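Local structure of NreA (6K2H) at residues 31-36 with 40-45; 49-54 with 123-128; 109-114 with 134-139. The protein probably senses nitrate through a GAF domain and passes the signal on in the regulation of nitrate respiration in Staphylococcus aureus. The protein carries 1 engineered substitution. All blocks are in the same frame, centred on the assembly; numbering follows the deposited sequence.

Interaction 1: 31-36 with 40-45. With EDO (1,2-ethanediol), chain B.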
# COMPACT_ATOMS: atom_id res chain seq x y z
N ALA A 31 4.16 -2.74 2.57
CA ALA A 31 4.20 -4.19 2.38
C ALA A 31 5.63 -4.62 2.03
O ALA A 31 6.33 -3.95 1.28
CB ALA A 31 3.23 -4.61 1.29
N PHE A 32 6.02 -5.77 2.56
CA PHE A 32 7.41 -6.36 2.34
C PHE A 32 7.18 -7.85 2.37
O PHE A 32 6.17 -8.33 2.99
CB PHE A 32 8.37 -6.11 3.58
CG PHE A 32 8.65 -4.70 3.91
CD1 PHE A 32 8.49 -4.24 5.21
CD2 PHE A 32 9.20 -3.88 2.95
CE1 PHE A 32 8.85 -2.98 5.53
CE2 PHE A 32 9.55 -2.59 3.25
CZ PHE A 32 9.37 -2.15 4.56
N TYR A 33 8.13 -8.66 1.83
CA TYR A 33 8.09 -10.11 2.10
C TYR A 33 8.10 -10.40 3.63
O TYR A 33 8.75 -9.69 4.38
CB TYR A 33 9.27 -10.86 1.43
CG TYR A 33 9.04 -10.98 -0.05
CD1 TYR A 33 8.13 -11.91 -0.55
CD2 TYR A 33 9.72 -10.20 -0.95
CE1 TYR A 33 7.90 -11.99 -1.91
CE2 TYR A 33 9.46 -10.27 -2.31
CZ TYR A 33 8.58 -11.21 -2.77
OH TYR A 33 8.35 -11.30 -4.11
N GLU A 34 7.29 -11.38 4.02
CA GLU A 34 7.18 -11.84 5.41
C GLU A 34 8.46 -12.40 5.98
O GLU A 34 8.82 -12.14 7.11
CB GLU A 34 6.08 -12.91 5.51
CG GLU A 34 5.80 -13.28 6.97
CD GLU A 34 4.69 -14.27 7.10
OE1 GLU A 34 4.66 -15.24 6.30
OE2 GLU A 34 3.91 -14.08 8.08
N SER A 35 9.21 -13.10 5.17
CA SER A 35 10.53 -13.57 5.57
C SER A 35 11.47 -13.69 4.38
O SER A 35 11.06 -13.55 3.21
CB SER A 35 10.35 -14.96 6.18
OG SER A 35 9.81 -15.84 5.16
N ASN A 36 12.70 -14.08 4.69
CA ASN A 36 13.72 -14.34 3.66
C ASN A 36 13.68 -15.72 3.04
O ASN A 36 14.59 -16.09 2.28
CB ASN A 36 15.13 -14.00 4.19
CG ASN A 36 15.56 -14.83 5.38
OD1 ASN A 36 16.47 -14.40 6.10
ND2 ASN A 36 14.94 -15.98 5.63
N SER A 40 8.13 -17.18 0.58
CA SER A 40 7.53 -16.18 1.49
C SER A 40 6.39 -15.43 0.82
O SER A 40 6.49 -15.05 -0.31
CB SER A 40 8.57 -15.20 2.00
OG SER A 40 7.94 -14.18 2.76
N PRO A 41 5.26 -15.24 1.53
CA PRO A 41 4.26 -14.33 1.01
C PRO A 41 4.67 -12.88 1.31
O PRO A 41 5.71 -12.65 1.94
CB PRO A 41 3.04 -14.68 1.82
CG PRO A 41 3.58 -15.13 3.13
CD PRO A 41 4.86 -15.85 2.82
N ILE A 42 3.82 -11.99 0.87
CA ILE A 42 3.97 -10.54 1.19
C ILE A 42 2.90 -10.17 2.23
O ILE A 42 1.76 -10.66 2.17
CB ILE A 42 3.79 -9.74 -0.09
CG1 ILE A 42 4.98 -10.04 -1.02
CG2 ILE A 42 3.65 -8.27 0.20
CD1 ILE A 42 4.69 -9.79 -2.47
N LYS A 43 3.28 -9.31 3.17
CA LYS A 43 2.36 -8.81 4.17
C LYS A 43 2.45 -7.34 4.33
O LYS A 43 3.48 -6.76 4.04
CB LYS A 43 2.61 -9.50 5.50
CG LYS A 43 2.26 -10.99 5.36
CD LYS A 43 2.10 -11.71 6.69
CE LYS A 43 0.85 -11.33 7.42
NZ LYS A 43 -0.30 -12.25 7.20
N TRP A 44 1.35 -6.76 4.81
CA TRP A 44 1.35 -5.38 5.24
C TRP A 44 1.97 -5.36 6.64
O TRP A 44 1.33 -5.83 7.61
CB TRP A 44 -0.02 -4.78 5.22
CG TRP A 44 -0.68 -4.79 3.87
CD1 TRP A 44 -1.63 -5.65 3.43
CD2 TRP A 44 -0.38 -3.92 2.79
NE1 TRP A 44 -1.98 -5.31 2.10
CE2 TRP A 44 -1.18 -4.29 1.68
CE3 TRP A 44 0.55 -2.87 2.63
CZ2 TRP A 44 -1.14 -3.59 0.46
CZ3 TRP A 44 0.62 -2.22 1.44
CH2 TRP A 44 -0.21 -2.56 0.36
N HIS A 45 3.19 -4.87 6.71
CA HIS A 45 4.05 -4.92 7.91
C HIS A 45 3.76 -3.70 8.80
O HIS A 45 3.79 -3.82 10.02
CB HIS A 45 5.56 -4.93 7.58
CG HIS A 45 6.12 -6.29 7.20
ND1 HIS A 45 5.72 -6.97 6.08
CD2 HIS A 45 7.04 -7.08 7.80
CE1 HIS A 45 6.33 -8.15 6.02
NE2 HIS A 45 7.17 -8.22 7.04
C1 EDO B . -3.82 -6.20 -0.33
O1 EDO B . -4.53 -5.80 0.63
C2 EDO B . -3.81 -5.38 -1.44
O2 EDO B . -2.66 -5.80 -2.01

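Interaction 2: 49-54 with 123-128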
# COMPACT_ATOMS: atom_id res chain seq x y z
N GLY A 49 -2.96 5.29 10.43
CA GLY A 49 -4.36 5.69 10.20
C GLY A 49 -5.34 4.51 10.02
O GLY A 49 -6.47 4.70 9.57
N ASN A 50 -4.95 3.34 10.44
CA ASN A 50 -5.74 2.15 10.32
C ASN A 50 -6.94 2.20 11.24
O ASN A 50 -6.84 2.65 12.42
CB ASN A 50 -4.93 0.88 10.58
CG ASN A 50 -4.35 0.79 11.98
OD1 ASN A 50 -3.61 1.68 12.41
ND2 ASN A 50 -4.67 -0.27 12.68
N LYS A 51 -8.04 1.67 10.74
CA LYS A 51 -9.24 1.54 11.55
C LYS A 51 -9.21 0.28 12.41
O LYS A 51 -9.85 0.25 13.48
CB LYS A 51 -10.50 1.56 10.72
CG LYS A 51 -10.66 2.84 9.92
CD LYS A 51 -12.01 3.05 9.37
CE LYS A 51 -12.33 1.99 8.31
NZ LYS A 51 -13.74 2.09 7.92
N ASN A 52 -8.55 -0.80 11.96
CA ASN A 52 -8.59 -2.05 12.67
C ASN A 52 -7.32 -2.81 12.39
O ASN A 52 -6.46 -2.34 11.68
CB ASN A 52 -9.82 -2.87 12.30
CG ASN A 52 -9.91 -3.12 10.81
OD1 ASN A 52 -9.12 -3.92 10.36
ND2 ASN A 52 -10.79 -2.39 10.05
N ASN A 53 -7.18 -4.01 12.97
CA ASN A 53 -5.96 -4.79 12.81
C ASN A 53 -6.10 -5.99 11.90
O ASN A 53 -5.26 -6.89 11.86
CB ASN A 53 -5.49 -5.25 14.19
CG ASN A 53 -4.94 -4.10 15.00
OD1 ASN A 53 -4.98 -4.16 16.25
ND2 ASN A 53 -4.40 -3.06 14.34
N ARG A 54 -7.19 -6.01 11.18
CA ARG A 54 -7.42 -7.12 10.26
C ARG A 54 -6.42 -7.16 9.12
O ARG A 54 -6.25 -8.25 8.54
CB ARG A 54 -8.83 -7.08 9.75
CG ARG A 54 -9.86 -7.13 10.87
CD ARG A 54 -11.22 -7.57 10.35
NE ARG A 54 -11.91 -6.56 9.58
CZ ARG A 54 -12.52 -5.52 10.05
NH1 ARG A 54 -12.53 -5.26 11.35
NH2 ARG A 54 -13.09 -4.67 9.23
N GLY A 123 -3.87 5.57 1.04
CA GLY A 123 -5.30 5.37 0.84
C GLY A 123 -6.21 6.47 1.38
O GLY A 123 -5.90 7.04 2.42
N GLN A 124 -7.28 6.78 0.66
CA GLN A 124 -8.33 7.67 1.16
C GLN A 124 -9.56 6.90 1.52
O GLN A 124 -9.86 5.84 0.89
CB GLN A 124 -8.70 8.74 0.13
CG GLN A 124 -7.54 9.64 -0.28
CD GLN A 124 -7.09 10.62 0.77
OE1 GLN A 124 -6.93 10.28 1.94
NE2 GLN A 124 -6.89 11.88 0.36
N ARG A 125 -10.33 7.46 2.45
CA ARG A 125 -11.65 6.97 2.77
C ARG A 125 -12.69 8.02 2.43
O ARG A 125 -12.38 9.17 2.15
CB ARG A 125 -11.73 6.66 4.28
CG ARG A 125 -10.78 5.51 4.64
CD ARG A 125 -11.13 4.90 6.00
NE ARG A 125 -10.00 4.10 6.46
CZ ARG A 125 -8.98 4.56 7.19
NH1 ARG A 125 -8.94 5.82 7.63
NH2 ARG A 125 -7.97 3.74 7.44
N ASP A 126 -13.93 7.60 2.42
CA ASP A 126 -15.13 8.52 2.41
C ASP A 126 -15.18 9.36 1.16
O ASP A 126 -15.81 10.42 1.15
CB ASP A 126 -15.20 9.42 3.65
CG ASP A 126 -15.17 8.62 4.95
OD1 ASP A 126 -16.05 7.74 5.09
OD2 ASP A 126 -14.30 8.92 5.82
N GLY A 127 -14.49 8.89 0.10
CA GLY A 127 -14.55 9.63 -1.19
C GLY A 127 -13.61 10.77 -1.32
O GLY A 127 -13.71 11.55 -2.29
N ARG A 128 -12.71 10.95 -0.37
CA ARG A 128 -11.73 12.03 -0.45
C ARG A 128 -10.82 11.68 -1.64
O ARG A 128 -10.27 10.59 -1.75
CB ARG A 128 -10.87 12.18 0.81
CG ARG A 128 -11.57 12.71 2.05
CD ARG A 128 -10.58 12.98 3.20
NE ARG A 128 -9.56 13.95 2.73
CZ ARG A 128 -8.25 13.92 2.94
NH1 ARG A 128 -7.45 14.86 2.32
NH2 ARG A 128 -7.69 12.99 3.69

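Interaction 3: 109-114 with 134-139. With EDO (1,2-ethanediol), chain C.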
# COMPACT_ATOMS: atom_id res chain seq x y z
N PRO A 109 6.07 1.55 -5.84
CA PRO A 109 7.16 0.64 -5.51
C PRO A 109 8.20 1.34 -4.66
O PRO A 109 8.48 2.57 -4.84
CB PRO A 109 7.71 0.26 -6.86
CG PRO A 109 7.41 1.38 -7.75
CD PRO A 109 6.04 1.85 -7.28
N LEU A 110 8.78 0.59 -3.74
CA LEU A 110 9.93 1.06 -2.96
C LEU A 110 11.16 0.38 -3.55
O LEU A 110 11.18 -0.85 -3.68
CB LEU A 110 9.77 0.72 -1.51
CG LEU A 110 8.60 1.50 -0.86
CD1 LEU A 110 8.55 1.08 0.58
CD2 LEU A 110 8.80 3.01 -0.90
N TRP A 111 12.09 1.19 -4.04
CA TRP A 111 13.30 0.70 -4.73
C TRP A 111 14.54 0.82 -3.87
O TRP A 111 14.72 1.80 -3.12
CB TRP A 111 13.57 1.51 -5.99
CG TRP A 111 12.53 1.42 -7.06
CD1 TRP A 111 11.45 2.26 -7.27
CD2 TRP A 111 12.45 0.43 -8.06
NE1 TRP A 111 10.72 1.81 -8.35
CE2 TRP A 111 11.33 0.71 -8.87
CE3 TRP A 111 13.21 -0.70 -8.34
CZ2 TRP A 111 10.96 -0.08 -9.93
CZ3 TRP A 111 12.89 -1.46 -9.47
CH2 TRP A 111 11.74 -1.15 -10.24
N TYR A 112 15.44 -0.14 -4.02
CA TYR A 112 16.78 -0.04 -3.46
C TYR A 112 17.74 -0.71 -4.43
O TYR A 112 17.55 -1.88 -4.72
CB TYR A 112 16.83 -0.70 -2.11
CG TYR A 112 18.16 -0.43 -1.46
CD1 TYR A 112 18.60 0.89 -1.25
CD2 TYR A 112 19.00 -1.46 -1.08
CE1 TYR A 112 19.81 1.15 -0.67
CE2 TYR A 112 20.23 -1.18 -0.48
CZ TYR A 112 20.62 0.11 -0.29
OH TYR A 112 21.83 0.38 0.34
N LYS A 113 18.65 0.10 -5.00
CA LYS A 113 19.62 -0.35 -6.02
C LYS A 113 18.92 -1.17 -7.16
O LYS A 113 19.34 -2.24 -7.49
CB LYS A 113 20.71 -1.13 -5.31
CG LYS A 113 21.37 -0.42 -4.13
CD LYS A 113 22.04 0.82 -4.60
CE LYS A 113 22.78 1.50 -3.47
NZ LYS A 113 23.29 2.80 -3.99
N ASN A 114 17.81 -0.64 -7.70
CA ASN A 114 17.10 -1.15 -8.85
C ASN A 114 16.34 -2.43 -8.58
O ASN A 114 15.90 -3.07 -9.48
CB ASN A 114 17.98 -1.32 -10.10
CG ASN A 114 18.57 0.03 -10.61
OD1 ASN A 114 19.65 0.07 -11.24
ND2 ASN A 114 17.84 1.10 -10.41
N PHE A 134 2.46 10.53 -6.98
CA PHE A 134 3.91 10.54 -6.92
C PHE A 134 4.58 9.52 -7.83
O PHE A 134 4.12 8.40 -7.98
CB PHE A 134 4.37 10.22 -5.49
CG PHE A 134 3.83 11.17 -4.50
CD1 PHE A 134 4.09 12.51 -4.64
CD2 PHE A 134 3.04 10.74 -3.44
CE1 PHE A 134 3.58 13.43 -3.72
CE2 PHE A 134 2.53 11.65 -2.51
CZ PHE A 134 2.79 12.99 -2.67
N ASP A 135 5.70 9.98 -8.39
CA ASP A 135 6.65 9.21 -9.19
C ASP A 135 7.60 8.47 -8.31
O ASP A 135 7.64 8.74 -7.12
CB ASP A 135 7.55 10.19 -10.00
CG ASP A 135 7.27 10.18 -11.43
OD1 ASP A 135 7.71 11.14 -12.07
OD2 ASP A 135 6.64 9.22 -11.92
N ASN A 136 8.43 7.63 -8.92
CA ASN A 136 9.58 7.03 -8.24
C ASN A 136 10.55 8.09 -7.77
O ASN A 136 11.08 8.01 -6.67
CB ASN A 136 10.36 6.09 -9.18
CG ASN A 136 9.62 4.81 -9.52
OD1 ASN A 136 8.94 4.22 -8.68
ND2 ASN A 136 9.80 4.34 -10.75
N ASP A 137 10.81 9.07 -8.63
CA ASP A 137 11.67 10.20 -8.25
C ASP A 137 11.08 10.92 -7.01
O ASP A 137 11.78 11.18 -6.03
CB ASP A 137 11.91 11.16 -9.44
CG ASP A 137 12.28 10.41 -10.77
OD1 ASP A 137 12.70 9.21 -10.76
OD2 ASP A 137 12.13 11.03 -11.84
N ASP A 138 9.76 11.12 -6.99
CA ASP A 138 9.13 11.84 -5.86
C ASP A 138 9.28 11.07 -4.56
O ASP A 138 9.66 11.62 -3.51
CB ASP A 138 7.65 12.07 -6.13
CG ASP A 138 7.39 12.93 -7.37
OD1 ASP A 138 8.18 13.86 -7.63
OD2 ASP A 138 6.36 12.65 -8.07
N ILE A 139 9.01 9.78 -4.64
CA ILE A 139 9.13 8.93 -3.43
C ILE A 139 10.56 8.86 -2.92
O ILE A 139 10.74 8.84 -1.73
CB ILE A 139 8.62 7.52 -3.68
CG1 ILE A 139 7.17 7.57 -4.16
CG2 ILE A 139 8.72 6.67 -2.41
CD1 ILE A 139 6.19 8.21 -3.22
C1 EDO C . 14.03 -5.53 -12.27
O1 EDO C . 14.26 -4.11 -12.13
C2 EDO C . 12.88 -5.99 -11.36
O2 EDO C . 12.60 -7.39 -11.56
O HOH W 1 8.02 4.70 -6.47

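Interaction 1: 31-36 with 40-45
S40 holds OG anti to the backbone N (chi1 174°), which carries the hydroxyl across to S35, while I42 keeps CG1 beside its backbone N (chi1 -68°), under a face of the Y33 ring. Both belong to a beta hairpin whose antiparallel strands, 27-33 and 42-48, form one margin of the GAF-domain sheet. F32 and K43 form the hydrogen-bonded pair: each amide N donates to the other's O, with K43 N 3.1 Å from F32 O. Beyond the last bridge, S40 ties the turn: its OG accepts from S35 N at 2.9 Å and donates to P41 O. The same P41 O takes a nearly straight bond from E34 N, so two donors grip this carbonyl. CG1 of I42 lies 4.0 Å from the centroid of the Y33 ring, over its face, a CH-pi contact. E34 and K43 run side by side in the same direction, OE2 of E34 coming 3.3 Å from CD of K43, although the ammonium group is bonded to I58 O and K56 O. In one of its two conformers, and so only tentatively, H45 turns a face to the edge of F32, the planes 66° apart, and donates from ND1 to K43 O. On the face shared by A31 and W44, the methyl CB of A31 sits 3.8 Å from the centroid of the six-membered ring. The indole edge looks into a pocket consistent with the nitrate site: NE1 of W44 donates at 3.0 Å to O1 of a 1,2-ethanediol, probably from the crystallisation liquor, which is bonded also to A67 N and I96 N.

Interaction 2: 49-54 with 123-128
G49 and R125 make the tight part of this contact, through one carbonyl oxygen and one guanidinium. NH2 of R125 donates to G49 O at 2.8 Å, approaching from above the carbonyl plane, while NH1 adds a weak second bond of 3.3 Å to the same oxygen. K51 closes over the group from another direction: its CG stands 3.6 Å from R125 CZ, above the centre of a guanidinium face. The chain of R125 is extended from CG to NE (chi2 -163°, chi3 -164°), which gives it the length to reach the 49-54 loop, and the two long side chains slide past each other in opposite directions. NH2 of R125 also forms a salt bridge with E100, whose OE1 accepts a bond from the backbone N of K51 as well; this carboxylate probably offsets the closeness of the two positive residues.

In the GAF domain the contact joins the loop after strand 42-48 to the segment 123-128, which leaves strand 115-124 through a type I' beta turn from R125 to R128, closed by R128 N on R125 O at 3.1 Å.

Toward the solvent side the fit is looser. NZ of K51 remains 4.5 Å from R125 NE, with like charges, and bonds instead to S101 OG. Beyond K51 the loop is organised by its own asparagines: N50 ND2 donates to N52 O at 2.9 Å, almost straight, and N52 OD1 accepts R54 N at 3.0 Å on a lone pair in the carbonyl plane, an Asx turn. N52 ND2 is bonded to S99 O.

Interaction 3: 109-114 with 134-139
The backbones of P109 and N136 keep well apart where strand 104-112 meets the start of helix 136-140, with P109 CA 7.4 Å from N136 CA, so that side chains alone make the direct contacts. N136 is the centre of the polar part. Its CG lies beside the backbone N (chi1 -70°), and this swings the amide over to the strand. There OD1 of N136 meets the edge of the W111 indole in the ring plane, 3.0 Å from NE1. The N-H...O angle of 137° makes this a weak hydrogen bond, and the indole and amide planes stand almost perpendicular, 88° apart. The same OD1 comes 3.4 Å from P109 CG, the two side chains crossing at about a right angle. A water bonded to P109 O at 2.7 Å also reaches towards N136 OD1, but that second distance is too short to be trusted, and the bridge remains doubtful.

One helical turn further on, CG2 of I139 touches CD2 of L110 at 4.0 Å, an apolar contact in which these side chains, too, cross at about a right angle; I139 also packs on V108 of the same strand. D135, at the N-cap position, makes no side-chain capping bond; its backbone N donates to OD2 of D138 at 2.8 Å, in a nearly straight bond.

This is the packing of a short C-terminal helix, 136-140, on strand 104-112 of the antiparallel GAF sheet.

How the interactions relate
All three contacts reach the same antiparallel GAF sheet, whose strands are ordered 42-48, 27-33, 115-124, 104-112, 77-79. Interaction 1 pairs the first two of these strands and closes early in the chain; interactions 2 and 3 come afterwards, their segments alternating. Interaction 2 joins the loop following strand 42-48 to the segment 123-128, whereas interaction 3 sets the C-terminal helix 136-140 against strand 104-112. Centres of interactions 1 and 2 are about 21 Å apart, and those of 2 and 3 about 24 Å, the last two on opposite sides of the chain's centre. The probable nitrate pocket borders interaction 1; interaction 3, with the C-terminal helix, has its centre about 18 Å from that of interaction 1.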